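Local structure of uncharacterized protein (Staphylococcus aureus subsp. aureus, 3QFK) at residues V204-G209 and E226-A231; G208-D213 and F243-Q248; H249-E254 and C289-V294. The protein is of unknown function but has the two-domain build of the 5'-nucleotidase family, with a calcineurin-like phosphoesterase domain that holds a zinc and a manganese ion. One frame throughout, in Å; residues are numbered along the deposited sequence.

In the fold
Contacts 1 and 2 belong to the buried interior of the phosphoesterase domain and share G208 and G209, the glycines that follow strand 201-207; their centres lie about 5 Å apart. Both reach the manganese ion, and both rely on hydrogen bonds to loop backbone, contact 1 adding a water beside a tyrosine hydroxyl and contact 2 a pair of phenylalanine rings. Contact 3, its centre about 12 Å from that of contact 2, is only partly buried. It joins edge strands of two different sheets largely through apolar side-chain atoms, and its zinc-binding histidine lies at one end, away from the packing. Strands 201-207, 242-244 and 251-256 belong to one six-stranded sheet.

Contact 1: residues V204-G209 and E226-A231; sequences VCYHGG and ENEGYA. With MN (manganese (II) ion), chain C.
Two torsions set up two separate meetings, Y206 with the N227-E228 backbone and N227 with G209. The tyrosine CG lies on the carbonyl side, across from N (chi1 174°), and the ring leaves strand 201-207 for the turn before helix 229-236; CG of N227 stays beside its own N (chi1 -69°), which carries the amide to G209. At the ring's edge, E228 N donates to Y206 OH over 3.0 Å. Water 1, also in the ring plane, lies 2.7 Å from Y206 OH and 2.6 Å from E228 OE2, bonding the hydroxyl and linking it to the carboxylate. The E228 carboxylate is further held by S183 and A184. G208 CA covers one face of the ring, 3.5 Å above its plane and toward the rim. G209 uses both backbone groups: G209 N reaches N227 OD1 at 2.8 Å, tilted 32° from the carbonyl plane, and G209 O takes G229 N at 2.9 Å. H207 NE2 binds manganese at 2.4 Å, together with D72, N109 and H247. Strand 201-207 is flanked by strands 155-163 and 242-244, and with helix 229-236 the latter completes a beta-alpha-beta unit; A184 of helix 184-198 also touches Y206.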
ATOM      1  N   VAL A 204      -8.856 -19.529  -3.642  1.00 40.74           N
ATOM      2  CA  VAL A 204      -7.957 -18.610  -4.318  1.00 40.95           C
ATOM      3  C   VAL A 204      -7.605 -17.490  -3.338  1.00 41.05           C
ATOM      4  O   VAL A 204      -8.505 -16.881  -2.743  1.00 41.89           O
ATOM      5  CB  VAL A 204      -8.616 -17.983  -5.544  1.00 43.18           C
ATOM      6  CG1 VAL A 204      -7.674 -16.954  -6.196  1.00 41.17           C
ATOM      7  CG2 VAL A 204      -9.023 -19.069  -6.542  1.00 42.19           C
ATOM      8  N   CYS A 205      -6.309 -17.253  -3.141  1.00 40.13           N
ATOM      9  CA  CYS A 205      -5.805 -16.189  -2.274  1.00 40.74           C
ATOM     10  C   CYS A 205      -5.041 -15.245  -3.181  1.00 40.64           C
ATOM     11  O   CYS A 205      -3.942 -15.552  -3.636  1.00 40.32           O
ATOM     12  CB  CYS A 205      -4.880 -16.717  -1.172  1.00 40.80           C
ATOM     13  SG  CYS A 205      -5.704 -17.786   0.021  1.00 48.82           S
ATOM     14  N   TYR A 206      -5.666 -14.107  -3.447  1.00 40.47           N
ATOM     15  CA  TYR A 206      -5.172 -13.115  -4.375  1.00 38.73           C
ATOM     16  C   TYR A 206      -4.881 -11.811  -3.690  1.00 37.50           C
ATOM     17  O   TYR A 206      -5.767 -11.233  -3.063  1.00 35.95           O
ATOM     18  CB  TYR A 206      -6.263 -12.915  -5.438  1.00 40.03           C
ATOM     19  CG  TYR A 206      -6.046 -11.814  -6.451  1.00 38.28           C
ATOM     20  CD1 TYR A 206      -4.829 -11.681  -7.120  1.00 39.49           C
ATOM     21  CD2 TYR A 206      -7.097 -10.961  -6.814  1.00 43.06           C
ATOM     22  CE1 TYR A 206      -4.640 -10.677  -8.098  1.00 37.29           C
ATOM     23  CE2 TYR A 206      -6.924  -9.958  -7.789  1.00 43.63           C
ATOM     24  CZ  TYR A 206      -5.702  -9.837  -8.433  1.00 42.14           C
ATOM     25  OH  TYR A 206      -5.529  -8.861  -9.378  1.00 42.40           O
ATOM     26  N   HIS A 207      -3.617 -11.377  -3.746  1.00 38.10           N
ATOM     27  CA  HIS A 207      -3.273 -10.091  -3.223  1.00 36.68           C
ATOM     28  C   HIS A 207      -3.584  -9.070  -4.322  1.00 38.53           C
ATOM     29  O   HIS A 207      -2.695  -8.604  -5.054  1.00 37.99           O
ATOM     30  CB  HIS A 207      -1.832  -9.933  -2.802  1.00 35.21           C
ATOM     31  CG  HIS A 207      -1.618  -8.642  -2.100  1.00 36.12           C
ATOM     32  ND1 HIS A 207      -1.887  -8.485  -0.755  1.00 36.26           N
ATOM     33  CD2 HIS A 207      -1.320  -7.404  -2.575  1.00 33.89           C
ATOM     34  CE1 HIS A 207      -1.693  -7.221  -0.419  1.00 39.94           C
ATOM     35  NE2 HIS A 207      -1.355  -6.546  -1.503  1.00 34.29           N
ATOM     36  N   GLY A 208      -4.870  -8.814  -4.466  1.00 39.28           N
ATOM     37  CA  GLY A 208      -5.396  -7.865  -5.426  1.00 41.11           C
ATOM     38  C   GLY A 208      -6.865  -7.758  -5.085  1.00 41.80           C
ATOM     39  O   GLY A 208      -7.387  -8.544  -4.261  1.00 42.18           O
ATOM     40  N   GLY A 209      -7.548  -6.826  -5.729  1.00 42.19           N
ATOM     41  CA  GLY A 209      -8.942  -6.587  -5.447  1.00 43.15           C
ATOM     42  C   GLY A 209      -9.845  -6.604  -6.653  1.00 44.92           C
ATOM     43  O   GLY A 209      -9.620  -7.355  -7.618  1.00 45.00           O
ATOM     44  N   GLU A 226      -4.441  -3.894 -12.891  1.00 50.36           N
ATOM     45  CA  GLU A 226      -3.921  -3.888 -11.535  1.00 48.67           C
ATOM     46  C   GLU A 226      -4.767  -4.823 -10.697  1.00 46.97           C
ATOM     47  O   GLU A 226      -4.245  -5.634  -9.958  1.00 45.48           O
ATOM     48  CB  GLU A 226      -3.950  -2.488 -10.922  1.00 48.81           C
ATOM     49  CG  GLU A 226      -3.529  -2.473  -9.421  1.00 46.54           C
ATOM     50  CD  GLU A 226      -3.682  -1.111  -8.771  1.00 48.88           C
ATOM     51  OE1 GLU A 226      -3.530  -1.034  -7.534  1.00 43.93           O
ATOM     52  OE2 GLU A 226      -3.965  -0.117  -9.497  1.00 52.58           O
ATOM     53  N   ASN A 227      -6.086  -4.685 -10.826  1.00 47.37           N
ATOM     54  CA  ASN A 227      -7.042  -5.505 -10.104  1.00 45.62           C
ATOM     55  C   ASN A 227      -7.842  -6.345 -11.114  1.00 47.26           C
ATOM     56  O   ASN A 227      -8.419  -5.799 -12.069  1.00 45.43           O
ATOM     57  CB  ASN A 227      -7.963  -4.610  -9.264  1.00 45.89           C
ATOM     58  CG  ASN A 227      -7.238  -3.933  -8.100  1.00 44.39           C
ATOM     59  OD1 ASN A 227      -6.685  -4.601  -7.204  1.00 38.70           O
ATOM     60  ND2 ASN A 227      -7.281  -2.605  -8.074  1.00 39.53           N
ATOM     61  N   GLU A 228      -7.850  -7.668 -10.910  1.00 45.82           N
ATOM     62  CA  GLU A 228      -8.528  -8.601 -11.815  1.00 47.01           C
ATOM     63  C   GLU A 228      -9.543  -9.506 -11.125  1.00 46.03           C
ATOM     64  O   GLU A 228      -9.997 -10.472 -11.718  1.00 48.11           O
ATOM     65  CB  GLU A 228      -7.492  -9.525 -12.468  1.00 48.23           C
ATOM     66  CG  GLU A 228      -6.288  -8.841 -13.134  1.00 50.18           C
ATOM     67  CD  GLU A 228      -5.246  -9.855 -13.641  1.00 51.44           C
ATOM     68  OE1 GLU A 228      -5.566 -10.636 -14.556  1.00 51.33           O
ATOM     69  OE2 GLU A 228      -4.095  -9.847 -13.142  1.00 52.04           O
ATOM     70  N   GLY A 229      -9.882  -9.217  -9.878  1.00 44.15           N
ATOM     71  CA  GLY A 229     -10.785 -10.055  -9.104  1.00 43.87           C
ATOM     72  C   GLY A 229     -12.162 -10.283  -9.686  1.00 47.44           C
ATOM     73  O   GLY A 229     -12.700 -11.397  -9.566  1.00 46.56           O
ATOM     74  N   TYR A 230     -12.744  -9.238 -10.296  1.00 47.14           N
ATOM     75  CA  TYR A 230     -14.076  -9.350 -10.864  1.00 50.14           C
ATOM     76  C   TYR A 230     -14.053 -10.273 -12.070  1.00 51.47           C
ATOM     77  O   TYR A 230     -14.870 -11.178 -12.161  1.00 50.98           O
ATOM     78  CB  TYR A 230     -14.665  -7.990 -11.266  1.00 51.86           C
ATOM     79  CG  TYR A 230     -16.108  -8.108 -11.697  1.00 52.65           C
ATOM     80  CD1 TYR A 230     -17.133  -7.995 -10.769  1.00 55.37           C
ATOM     81  CD2 TYR A 230     -16.446  -8.381 -13.015  1.00 53.57           C
ATOM     82  CE1 TYR A 230     -18.463  -8.135 -11.140  1.00 58.29           C
ATOM     83  CE2 TYR A 230     -17.779  -8.518 -13.400  1.00 56.75           C
ATOM     84  CZ  TYR A 230     -18.781  -8.393 -12.455  1.00 58.08           C
ATOM     85  OH  TYR A 230     -20.103  -8.516 -12.807  1.00 64.11           O
ATOM     86  N   ALA A 231     -13.122 -10.031 -12.992  1.00 52.63           N
ATOM     87  CA  ALA A 231     -12.965 -10.879 -14.175  1.00 54.72           C
ATOM     88  C   ALA A 231     -12.822 -12.348 -13.757  1.00 54.63           C
ATOM     89  O   ALA A 231     -13.448 -13.225 -14.331  1.00 57.03           O
ATOM     90  CB  ALA A 231     -11.754 -10.434 -14.995  1.00 54.59           C
TER
HETATM   91 MN    MN C 513      -0.942  -4.196  -1.828  0.80 47.43          MN
HETATM   92  O   HOH W   1      -3.429  -8.361 -11.074  1.00 25.80           O
HETATM   93  O   HOH W   2      -2.296  -2.358  -0.877  1.00 34.48           O

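Contact 2: residues G208-D213 and F243-Q248; sequences GGFEKD and FITGHQ. With MN (manganese (II) ion), chain C.
G208 and G209 pack against the G246-H247-Q248 turn, which with H249 forms the GHxH metal-binding motif of calcineurin-like phosphoesterases. The packing is tight here: G208 CA approaches H247 CB to 3.5 Å, and G208 O comes within 3.2 Å of T245 CB while accepting G246 N from above its carbonyl plane. Equally close are the buried phenylalanines. F210 and F243 meet rim to rim with planes at 48°, F210 CE1 lying 3.6 Å from F243 CE2 at the edge of the F243 ring, and F210 CZ rests 3.7 Å from T245 CG2. Q248 grips the F210 backbone twice with one amide. F210 N donates to Q248 OE1 at 3.0 Å, nearly straight at the hydrogen (167°) but from 54° above the amide carbonyl plane, not onto a lone pair; Q248 NE2 returns a bond to F210 O at 2.9 Å, again from above. R250 NH1 also bonds Q248 OE1. On the loose side, K212 and D213 are partly exposed and do not touch 243-248. At the metal, E226 OE1 bonds H247 NE2, which probably helps to hold the imidazole whose ND1 binds manganese at 2.5 Å. Water 2, shared by manganese and zinc, donates to H247 O across 2.5 Å.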
ATOM      1  N   GLY A 208      -4.870  -8.814  -4.466  1.00 39.28           N
ATOM      2  CA  GLY A 208      -5.396  -7.865  -5.426  1.00 41.11           C
ATOM      3  C   GLY A 208      -6.865  -7.758  -5.085  1.00 41.80           C
ATOM      4  O   GLY A 208      -7.387  -8.544  -4.261  1.00 42.18           O
ATOM      5  N   GLY A 209      -7.548  -6.826  -5.729  1.00 42.19           N
ATOM      6  CA  GLY A 209      -8.942  -6.587  -5.447  1.00 43.15           C
ATOM      7  C   GLY A 209      -9.845  -6.604  -6.653  1.00 44.92           C
ATOM      8  O   GLY A 209      -9.620  -7.355  -7.618  1.00 45.00           O
ATOM      9  N   PHE A 210     -10.861  -5.755  -6.591  1.00 44.88           N
ATOM     10  CA  PHE A 210     -11.903  -5.726  -7.585  1.00 46.58           C
ATOM     11  C   PHE A 210     -11.918  -4.421  -8.349  1.00 47.45           C
ATOM     12  O   PHE A 210     -11.875  -3.355  -7.765  1.00 45.52           O
ATOM     13  CB  PHE A 210     -13.247  -5.962  -6.895  1.00 47.50           C
ATOM     14  CG  PHE A 210     -13.288  -7.222  -6.092  1.00 47.77           C
ATOM     15  CD1 PHE A 210     -13.329  -8.457  -6.725  1.00 49.96           C
ATOM     16  CD2 PHE A 210     -13.307  -7.184  -4.716  1.00 51.10           C
ATOM     17  CE1 PHE A 210     -13.364  -9.625  -5.995  1.00 50.45           C
ATOM     18  CE2 PHE A 210     -13.337  -8.366  -3.967  1.00 48.81           C
ATOM     19  CZ  PHE A 210     -13.373  -9.577  -4.611  1.00 48.90           C
ATOM     20  N   GLU A 211     -11.981  -4.550  -9.667  1.00 48.66           N
ATOM     21  CA  GLU A 211     -11.959  -3.425 -10.584  1.00 50.90           C
ATOM     22  C   GLU A 211     -13.359  -2.992 -10.984  1.00 53.12           C
ATOM     23  O   GLU A 211     -13.529  -1.960 -11.647  1.00 55.54           O
ATOM     24  CB  GLU A 211     -11.117  -3.768 -11.825  1.00 50.82           C
ATOM     25  CG  GLU A 211     -11.644  -4.899 -12.759  1.00 51.14           C
ATOM     26  CD  GLU A 211     -11.565  -6.335 -12.191  1.00 48.57           C
ATOM     27  OE1 GLU A 211     -11.453  -6.536 -10.961  1.00 53.37           O
ATOM     28  OE2 GLU A 211     -11.631  -7.275 -13.000  1.00 46.57           O
ATOM     29  N   LYS A 212     -14.347  -3.802 -10.603  1.00 54.28           N
ATOM     30  CA  LYS A 212     -15.758  -3.529 -10.866  1.00 56.46           C
ATOM     31  C   LYS A 212     -16.530  -3.845  -9.594  1.00 55.93           C
ATOM     32  O   LYS A 212     -16.096  -4.671  -8.802  1.00 54.40           O
ATOM     33  CB  LYS A 212     -16.293  -4.391 -12.020  1.00 57.17           C
ATOM     34  CG  LYS A 212     -15.536  -4.207 -13.318  1.00 60.34           C
ATOM     35  CD  LYS A 212     -16.139  -4.985 -14.484  1.00 62.22           C
ATOM     36  CE  LYS A 212     -15.287  -4.810 -15.734  1.00 62.42           C
ATOM     37  NZ  LYS A 212     -15.849  -5.512 -16.897  1.00 67.49           N
ATOM     38  N   ASP A 213     -17.665  -3.180  -9.407  1.00 58.68           N
ATOM     39  CA  ASP A 213     -18.540  -3.405  -8.252  1.00 59.34           C
ATOM     40  C   ASP A 213     -19.065  -4.830  -8.304  1.00 59.04           C
ATOM     41  O   ASP A 213     -19.515  -5.279  -9.350  1.00 59.46           O
ATOM     42  CB  ASP A 213     -19.733  -2.452  -8.320  1.00 62.06           C
ATOM     43  CG  ASP A 213     -20.732  -2.690  -7.201  1.00 64.21           C
ATOM     44  OD1 ASP A 213     -20.396  -2.405  -6.033  1.00 65.40           O
ATOM     45  OD2 ASP A 213     -21.864  -3.129  -7.498  1.00 67.10           O
ATOM     46  N   PHE A 243     -12.883 -17.018  -2.243  1.00 41.00           N
ATOM     47  CA  PHE A 243     -12.052 -16.005  -2.934  1.00 42.33           C
ATOM     48  C   PHE A 243     -11.551 -14.995  -1.875  1.00 41.61           C
ATOM     49  O   PHE A 243     -12.315 -14.163  -1.368  1.00 42.45           O
ATOM     50  CB  PHE A 243     -12.849 -15.314  -4.054  1.00 44.20           C
ATOM     51  CG  PHE A 243     -11.986 -14.574  -5.055  1.00 48.82           C
ATOM     52  CD1 PHE A 243     -11.038 -15.250  -5.802  1.00 57.16           C
ATOM     53  CD2 PHE A 243     -12.163 -13.238  -5.306  1.00 52.34           C
ATOM     54  CE1 PHE A 243     -10.250 -14.585  -6.729  1.00 57.71           C
ATOM     55  CE2 PHE A 243     -11.380 -12.581  -6.245  1.00 53.12           C
ATOM     56  CZ  PHE A 243     -10.430 -13.253  -6.948  1.00 53.00           C
ATOM     57  N   ILE A 244     -10.278 -15.112  -1.503  1.00 40.86           N
ATOM     58  CA  ILE A 244      -9.675 -14.254  -0.484  1.00 40.64           C
ATOM     59  C   ILE A 244      -8.935 -13.179  -1.231  1.00 41.40           C
ATOM     60  O   ILE A 244      -8.183 -13.488  -2.153  1.00 41.30           O
ATOM     61  CB  ILE A 244      -8.733 -15.074   0.418  1.00 41.92           C
ATOM     62  CG1 ILE A 244      -9.570 -15.974   1.329  1.00 41.46           C
ATOM     63  CG2 ILE A 244      -7.811 -14.177   1.250  1.00 40.73           C
ATOM     64  CD1 ILE A 244      -8.755 -17.013   2.075  1.00 45.90           C
ATOM     65  N   THR A 245      -9.200 -11.921  -0.885  1.00 40.77           N
ATOM     66  CA  THR A 245      -8.576 -10.792  -1.554  1.00 42.19           C
ATOM     67  C   THR A 245      -7.950  -9.811  -0.567  1.00 42.47           C
ATOM     68  O   THR A 245      -8.103  -9.937   0.667  1.00 42.19           O
ATOM     69  CB  THR A 245      -9.607 -10.049  -2.463  1.00 42.81           C
ATOM     70  OG1 THR A 245     -10.686  -9.521  -1.675  1.00 46.74           O
ATOM     71  CG2 THR A 245     -10.167 -11.003  -3.492  1.00 44.81           C
ATOM     72  N   GLY A 246      -7.226  -8.839  -1.108  1.00 42.15           N
ATOM     73  CA  GLY A 246      -6.565  -7.818  -0.286  1.00 40.75           C
ATOM     74  C   GLY A 246      -6.220  -6.654  -1.180  1.00 40.26           C
ATOM     75  O   GLY A 246      -6.959  -6.366  -2.112  1.00 40.38           O
ATOM     76  N   HIS A 247      -5.107  -5.998  -0.879  1.00 38.10           N
ATOM     77  CA  HIS A 247      -4.560  -4.897  -1.679  1.00 39.13           C
ATOM     78  C   HIS A 247      -5.299  -3.547  -1.624  1.00 39.11           C
ATOM     79  O   HIS A 247      -4.668  -2.510  -1.493  1.00 38.91           O
ATOM     80  CB  HIS A 247      -4.388  -5.334  -3.154  1.00 37.36           C
ATOM     81  CG  HIS A 247      -3.714  -4.309  -4.011  1.00 38.09           C
ATOM     82  ND1 HIS A 247      -2.424  -3.887  -3.774  1.00 38.87           N
ATOM     83  CD2 HIS A 247      -4.135  -3.638  -5.113  1.00 37.15           C
ATOM     84  CE1 HIS A 247      -2.083  -2.985  -4.676  1.00 37.93           C
ATOM     85  NE2 HIS A 247      -3.104  -2.819  -5.508  1.00 41.70           N
ATOM     86  N   GLN A 248      -6.615  -3.581  -1.729  1.00 39.43           N
ATOM     87  CA  GLN A 248      -7.426  -2.375  -1.746  1.00 39.68           C
ATOM     88  C   GLN A 248      -7.805  -1.876  -0.370  1.00 39.14           C
ATOM     89  O   GLN A 248      -8.374  -0.798  -0.260  1.00 39.22           O
ATOM     90  CB  GLN A 248      -8.685  -2.613  -2.563  1.00 41.00           C
ATOM     91  CG  GLN A 248      -8.446  -2.733  -4.070  1.00 43.17           C
ATOM     92  CD  GLN A 248      -9.744  -3.021  -4.801  1.00 43.53           C
ATOM     93  OE1 GLN A 248     -10.539  -3.851  -4.358  1.00 42.46           O
ATOM     94  NE2 GLN A 248      -9.974  -2.328  -5.901  1.00 44.55           N
TER
HETATM   95 MN    MN C 513      -0.942  -4.196  -1.828  0.80 47.43          MN
HETATM   96  O   HOH W   2      -2.296  -2.358  -0.877  1.00 34.48           O

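Contact 3: residues H249-E254 and C289-V294; sequences HRQIAE and CELLPV. With ZN (zinc ion), chain B.
H249 NE2 binds zinc at 2.4 Å, beyond the end of the interface in which Q251 and A253 pack on L291. D27, H29, D72 and waters 2 and 3 complete the zinc site, and water 2 also reaches manganese. Two facing beta sheets form the sandwich core of the calcineurin-like phosphoesterase fold, and this contact lies along their edges: strand 251-256 of the six-stranded sheet meets strand 284-293 of the five-stranded one. The local strand axes approach to 5.4 Å and run at 146°, nearer antiparallel than parallel, without backbone pairing; side chains meet side chains and the opposing backbone.

L291 makes the largest single share, followed by A253. With CG beside the backbone N (chi1 -56°), L291 CG is placed over the alanine, 3.7 Å from A253 CB. The branch then sends CD1 of L291 to 3.5 Å from Q251 CB, and CD2 of L291 to 3.7 Å from I252 O. The alanine methyl also presses on the neighbouring backbone, A253 CB lying 3.5 Å from E290 CA. At the other end, SG of C289 is set across from its own N (chi1 174°) and comes to 3.8 Å from E254 O, a plain van der Waals approach.

CB of A253, C289 and L291 points into the contact, while that of I252, E254 and E290 points away; the E290 carboxylate forms a salt bridge with R273. Backbone bonding stays within each sheet, I252 with Q263 and E254 with V261 on one side, E290 with R273 and L292 with V271 on the other. These two segments are therefore held together by van der Waals fit of apolar groups against each other and against backbone, the bonds named here lying within each sheet or at the zinc.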
ATOM      1  N   HIS A 249      -7.511  -2.656   0.676  1.00 37.96           N
ATOM      2  CA  HIS A 249      -7.783  -2.240   2.050  1.00 38.14           C
ATOM      3  C   HIS A 249      -9.272  -2.064   2.346  1.00 38.57           C
ATOM      4  O   HIS A 249      -9.642  -1.303   3.236  1.00 40.83           O
ATOM      5  CB  HIS A 249      -7.048  -0.921   2.344  1.00 38.49           C
ATOM      6  CG  HIS A 249      -5.558  -1.030   2.292  1.00 40.42           C
ATOM      7  ND1 HIS A 249      -4.724  -0.036   2.768  1.00 40.42           N
ATOM      8  CD2 HIS A 249      -4.747  -2.054   1.919  1.00 41.57           C
ATOM      9  CE1 HIS A 249      -3.464  -0.408   2.605  1.00 41.37           C
ATOM     10  NE2 HIS A 249      -3.451  -1.632   2.101  1.00 39.69           N
ATOM     11  N   ARG A 250     -10.125  -2.766   1.622  1.00 38.57           N
ATOM     12  CA  ARG A 250     -11.574  -2.665   1.838  1.00 41.02           C
ATOM     13  C   ARG A 250     -12.027  -3.771   2.780  1.00 42.03           C
ATOM     14  O   ARG A 250     -11.319  -4.770   2.955  1.00 41.38           O
ATOM     15  CB  ARG A 250     -12.298  -2.839   0.505  1.00 40.60           C
ATOM     16  CG  ARG A 250     -11.867  -1.831  -0.541  1.00 42.55           C
ATOM     17  CD  ARG A 250     -12.233  -2.272  -1.954  1.00 42.59           C
ATOM     18  NE  ARG A 250     -13.662  -2.253  -2.231  1.00 46.30           N
ATOM     19  CZ  ARG A 250     -14.196  -2.588  -3.407  1.00 49.80           C
ATOM     20  NH1 ARG A 250     -13.427  -3.011  -4.401  1.00 44.68           N
ATOM     21  NH2 ARG A 250     -15.512  -2.519  -3.588  1.00 52.99           N
ATOM     22  N   GLN A 251     -13.193  -3.574   3.381  1.00 42.85           N
ATOM     23  CA  GLN A 251     -13.816  -4.563   4.261  1.00 44.49           C
ATOM     24  C   GLN A 251     -14.984  -5.156   3.485  1.00 45.06           C
ATOM     25  O   GLN A 251     -15.960  -4.488   3.252  1.00 45.13           O
ATOM     26  CB  GLN A 251     -14.248  -3.925   5.580  1.00 45.11           C
ATOM     27  CG  GLN A 251     -13.042  -3.569   6.450  1.00 47.90           C
ATOM     28  CD  GLN A 251     -13.410  -3.031   7.812  1.00 55.49           C
ATOM     29  OE1 GLN A 251     -14.527  -3.224   8.301  1.00 62.55           O
ATOM     30  NE2 GLN A 251     -12.457  -2.365   8.451  1.00 58.47           N
ATOM     31  N   ILE A 252     -14.791  -6.379   2.981  1.00 45.48           N
ATOM     32  CA  ILE A 252     -15.773  -7.088   2.163  1.00 45.70           C
ATOM     33  C   ILE A 252     -15.918  -8.504   2.676  1.00 45.36           C
ATOM     34  O   ILE A 252     -14.923  -9.167   2.964  1.00 42.34           O
ATOM     35  CB  ILE A 252     -15.306  -7.172   0.689  1.00 46.08           C
ATOM     36  CG1 ILE A 252     -15.289  -5.775   0.051  1.00 48.39           C
ATOM     37  CG2 ILE A 252     -16.234  -8.089  -0.133  1.00 47.60           C
ATOM     38  CD1 ILE A 252     -14.750  -5.751  -1.347  1.00 45.70           C
ATOM     39  N   ALA A 253     -17.161  -8.944   2.793  1.00 45.10           N
ATOM     40  CA  ALA A 253     -17.503 -10.270   3.257  1.00 45.75           C
ATOM     41  C   ALA A 253     -18.898 -10.525   2.718  1.00 46.55           C
ATOM     42  O   ALA A 253     -19.862 -10.077   3.311  1.00 46.22           O
ATOM     43  CB  ALA A 253     -17.516 -10.331   4.752  1.00 43.58           C
ATOM     44  N   GLU A 254     -18.990 -11.213   1.587  1.00 47.57           N
ATOM     45  CA  GLU A 254     -20.276 -11.503   0.965  1.00 51.04           C
ATOM     46  C   GLU A 254     -20.170 -12.700   0.020  1.00 51.57           C
ATOM     47  O   GLU A 254     -19.112 -13.307  -0.112  1.00 51.21           O
ATOM     48  CB  GLU A 254     -20.780 -10.259   0.212  1.00 51.86           C
ATOM     49  CG  GLU A 254     -19.993  -9.907  -1.072  1.00 53.34           C
ATOM     50  CD  GLU A 254     -20.332  -8.505  -1.613  1.00 57.59           C
ATOM     51  OE1 GLU A 254     -20.889  -8.396  -2.743  1.00 59.95           O
ATOM     52  OE2 GLU A 254     -20.084  -7.513  -0.885  1.00 55.24           O
ATOM     53  N   CYS A 289     -19.615 -16.477   5.889  1.00 49.26           N
ATOM     54  CA  CYS A 289     -18.547 -15.653   5.361  1.00 48.61           C
ATOM     55  C   CYS A 289     -18.729 -14.265   5.946  1.00 48.64           C
ATOM     56  O   CYS A 289     -19.690 -13.584   5.627  1.00 46.11           O
ATOM     57  CB  CYS A 289     -18.627 -15.618   3.850  1.00 49.53           C
ATOM     58  SG  CYS A 289     -17.472 -14.492   3.086  1.00 51.14           S
ATOM     59  N   GLU A 290     -17.810 -13.848   6.808  1.00 47.65           N
ATOM     60  CA  GLU A 290     -17.951 -12.558   7.464  1.00 49.12           C
ATOM     61  C   GLU A 290     -16.653 -12.051   8.029  1.00 47.20           C
ATOM     62  O   GLU A 290     -15.650 -12.769   8.036  1.00 43.67           O
ATOM     63  CB  GLU A 290     -18.937 -12.719   8.607  1.00 51.80           C
ATOM     64  CG  GLU A 290     -18.434 -13.635   9.706  1.00 56.24           C
ATOM     65  CD  GLU A 290     -19.556 -14.123  10.611  1.00 66.15           C
ATOM     66  OE1 GLU A 290     -20.619 -14.562  10.079  1.00 68.76           O
ATOM     67  OE2 GLU A 290     -19.358 -14.095  11.849  1.00 69.87           O
ATOM     68  N   LEU A 291     -16.693 -10.819   8.525  1.00 46.44           N
ATOM     69  CA  LEU A 291     -15.535 -10.187   9.150  1.00 46.47           C
ATOM     70  C   LEU A 291     -15.758 -10.118  10.656  1.00 46.18           C
ATOM     71  O   LEU A 291     -16.821  -9.761  11.111  1.00 47.37           O
ATOM     72  CB  LEU A 291     -15.317  -8.775   8.599  1.00 45.89           C
ATOM     73  CG  LEU A 291     -15.146  -8.642   7.079  1.00 47.44           C
ATOM     74  CD1 LEU A 291     -14.833  -7.193   6.723  1.00 46.56           C
ATOM     75  CD2 LEU A 291     -14.036  -9.537   6.558  1.00 44.96           C
ATOM     76  N   LEU A 292     -14.754 -10.497  11.424  1.00 45.80           N
ATOM     77  CA  LEU A 292     -14.839 -10.448  12.854  1.00 44.98           C
ATOM     78  C   LEU A 292     -14.111  -9.185  13.287  1.00 44.27           C
ATOM     79  O   LEU A 292     -12.985  -8.949  12.844  1.00 42.61           O
ATOM     80  CB  LEU A 292     -14.145 -11.663  13.456  1.00 45.59           C
ATOM     81  CG  LEU A 292     -14.618 -13.053  13.039  1.00 47.41           C
ATOM     82  CD1 LEU A 292     -13.761 -14.053  13.769  1.00 48.06           C
ATOM     83  CD2 LEU A 292     -16.107 -13.285  13.335  1.00 44.23           C
ATOM     84  N   PRO A 293     -14.743  -8.354  14.134  1.00 45.25           N
ATOM     85  CA  PRO A 293     -14.040  -7.147  14.565  1.00 45.38           C
ATOM     86  C   PRO A 293     -12.947  -7.457  15.586  1.00 43.76           C
ATOM     87  O   PRO A 293     -13.082  -8.362  16.399  1.00 44.64           O
ATOM     88  CB  PRO A 293     -15.148  -6.292  15.207  1.00 45.81           C
ATOM     89  CG  PRO A 293     -16.168  -7.277  15.677  1.00 50.02           C
ATOM     90  CD  PRO A 293     -16.109  -8.441  14.694  1.00 49.02           C
ATOM     91  N   VAL A 294     -11.853  -6.732  15.518  1.00 44.15           N
ATOM     92  CA  VAL A 294     -10.772  -6.914  16.487  1.00 43.87           C
ATOM     93  C   VAL A 294     -11.109  -5.970  17.648  1.00 46.07           C
ATOM     94  O   VAL A 294     -11.343  -4.775  17.447  1.00 47.93           O
ATOM     95  CB  VAL A 294      -9.445  -6.629  15.834  1.00 42.26           C
ATOM     96  CG1 VAL A 294      -8.298  -6.751  16.822  1.00 40.36           C
ATOM     97  CG2 VAL A 294      -9.264  -7.595  14.647  1.00 41.96           C
TER
HETATM   98 ZN    ZN B 512      -1.543  -2.824   1.309  1.00 44.93          ZN
HETATM   99  O   HOH W   3      -0.659  -0.732   0.495  1.00 37.95           O
HETATM  100  O   HOH W   2      -2.296  -2.358  -0.877  1.00 34.48           O